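PDB 6G3G: argininosuccinate lyase from Chelativorans sp., which probably catalyses the cleavage of argininosuccinate to fumarate and L-arginine, the last step of arginine biosynthesis. Local coordinates for residues A390-T395 against Q412-A417. Residues are numbered along the deposited sequence; the frame is centred on the assembly and turned at random.
Sequences AHVVIT and QEAAVA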
loop_
_atom_site.group_PDB
_atom_site.type_symbol
_atom_site.label_atom_id
_atom_site.label_comp_id
_atom_site.label_asym_id
_atom_site.label_seq_id
_atom_site.Cartn_x
_atom_site.Cartn_y
_atom_site.Cartn_z
ATOM N N ALA A 390 22.418 -27.229 25.138
ATOM C CA ALA A 390 21.763 -27.679 23.914
ATOM C C ALA A 390 21.760 -29.201 23.836
ATOM O O ALA A 390 20.733 -29.820 23.528
ATOM C CB ALA A 390 22.464 -27.076 22.696
ATOM N N HIS A 391 22.909 -29.822 24.118
ATOM C CA HIS A 391 22.991 -31.279 24.134
ATOM C C HIS A 391 22.058 -31.864 25.188
ATOM O O HIS A 391 21.440 -32.914 24.967
ATOM C CB HIS A 391 24.438 -31.706 24.387
ATOM C CG HIS A 391 24.703 -33.154 24.112
ATOM N ND1 HIS A 391 24.256 -34.166 24.936
ATOM C CD2 HIS A 391 25.383 -33.760 23.109
ATOM C CE1 HIS A 391 24.641 -35.331 24.447
ATOM N NE2 HIS A 391 25.326 -35.113 23.340
ATOM N N VAL A 392 21.942 -31.198 26.340
ATOM C CA VAL A 392 21.005 -31.640 27.373
ATOM C C VAL A 392 19.598 -31.738 26.798
ATOM O O VAL A 392 18.920 -32.764 26.936
ATOM C CB VAL A 392 21.052 -30.685 28.581
ATOM C CG1 VAL A 392 19.954 -31.023 29.588
ATOM C CG2 VAL A 392 22.418 -30.738 29.245
ATOM N N VAL A 393 19.139 -30.667 26.148
ATOM C CA VAL A 393 17.796 -30.656 25.571
ATOM C C VAL A 393 17.658 -31.757 24.529
ATOM O O VAL A 393 16.698 -32.536 24.549
ATOM C CB VAL A 393 17.481 -29.274 24.970
ATOM C CG1 VAL A 393 16.128 -29.283 24.259
ATOM C CG2 VAL A 393 17.502 -28.215 26.048
ATOM N N ILE A 394 18.606 -31.825 23.592
ATOM C CA ILE A 394 18.545 -32.837 22.537
ATOM C C ILE A 394 18.391 -34.224 23.148
ATOM O O ILE A 394 17.562 -35.031 22.710
ATOM C CB ILE A 394 19.792 -32.750 21.635
ATOM C CG1 ILE A 394 19.776 -31.439 20.842
ATOM C CG2 ILE A 394 19.867 -33.956 20.694
ATOM C CD1 ILE A 394 20.966 -31.238 19.925
ATOM N N THR A 395 19.189 -34.519 24.175
ATOM C CA THR A 395 19.126 -35.834 24.803
ATOM C C THR A 395 17.819 -36.020 25.566
ATOM O O THR A 395 17.196 -37.084 25.490
ATOM C CB THR A 395 20.327 -36.027 25.733
ATOM O OG1 THR A 395 21.537 -36.022 24.964
ATOM C CG2 THR A 395 20.230 -37.344 26.493
ATOM N N GLN A 412 25.695 -33.971 33.437
ATOM C CA GLN A 412 27.064 -34.473 33.403
ATOM C C GLN A 412 27.351 -35.206 32.098
ATOM O O GLN A 412 28.421 -35.024 31.504
ATOM C CB GLN A 412 27.322 -35.384 34.604
ATOM C CG GLN A 412 27.364 -34.660 35.950
ATOM C CD GLN A 412 28.362 -33.518 35.973
ATOM O OE1 GLN A 412 29.414 -33.583 35.335
ATOM N NE2 GLN A 412 28.031 -32.458 36.702
ATOM N N GLU A 413 26.417 -36.044 31.637
ATOM C CA GLU A 413 26.575 -36.683 30.333
ATOM C C GLU A 413 26.902 -35.657 29.260
ATOM O O GLU A 413 27.893 -35.788 28.532
ATOM C CB GLU A 413 25.300 -37.423 29.932
ATOM C CG GLU A 413 24.975 -38.676 30.702
ATOM C CD GLU A 413 23.881 -39.480 30.019
ATOM O OE1 GLU A 413 23.514 -39.131 28.875
ATOM O OE2 GLU A 413 23.387 -40.455 30.622
ATOM N N ALA A 414 26.058 -34.631 29.141
ATOM C CA ALA A 414 26.175 -33.684 28.040
ATOM C C ALA A 414 27.510 -32.951 28.084
ATOM O O ALA A 414 28.179 -32.797 27.056
ATOM C CB ALA A 414 25.011 -32.696 28.088
ATOM N N ALA A 415 27.910 -32.485 29.268
ATOM C CA ALA A 415 29.215 -31.848 29.404
ATOM C C ALA A 415 30.328 -32.786 28.948
ATOM O O ALA A 415 31.231 -32.385 28.204
ATOM C CB ALA A 415 29.432 -31.408 30.851
ATOM N N VAL A 416 30.276 -34.047 29.382
ATOM C CA VAL A 416 31.270 -35.029 28.955
ATOM C C VAL A 416 31.204 -35.227 27.444
ATOM O O VAL A 416 32.209 -35.093 26.736
ATOM C CB VAL A 416 31.064 -36.358 29.706
ATOM C CG1 VAL A 416 31.832 -37.499 29.039
ATOM C CG2 VAL A 416 31.493 -36.218 31.158
ATOM N N ALA A 417 30.017 -35.554 26.930
ATOM C CA ALA A 417 29.868 -35.845 25.508
ATOM C C ALA A 417 30.255 -34.663 24.630
ATOM O O ALA A 417 30.532 -34.855 23.441
ATOM C CB ALA A 417 28.426 -36.257 25.210
#
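Ala-414 meets His-391 and Val-392 together, a small methyl received by two larger side chains of the facing helix. Its CB lies 3.4 Å from Val-392 CG2 and 3.6 Å from His-391 ND1, so one methyl packs on a branched aliphatic group and on an imidazole. The ring, with CG anti to the backbone N (chi1 -167°), reaches across to the facing helix and meets Ala-414 and Ala-417, one turn apart, obliquely: its far end, at NE2, comes within 3.8 Å of Ala-417 CB. With an alanine in place of His-391, the methyl of Ala-417 would probably lose its partner across the interface and a gap open beside Ala-414. Alanines of helix 408-419 thus face larger side chains of helix 382-398, the axes of the two short segments 8.6 Å apart with 120° between their N-to-C directions, within the argininosuccinate lyase C-terminal family region. Further out, Ile-388 adds to the cover of Ala-414, while Leu-410 and Ile-406 continue the apolar surface around Val-392. One turn beyond His-391, Thr-395 OG1 donates a hydrogen bond back to His-391 O, 3.1 Å away; the backbone N of Thr-395 reaches that oxygen from the opposite face of the carbonyl plane.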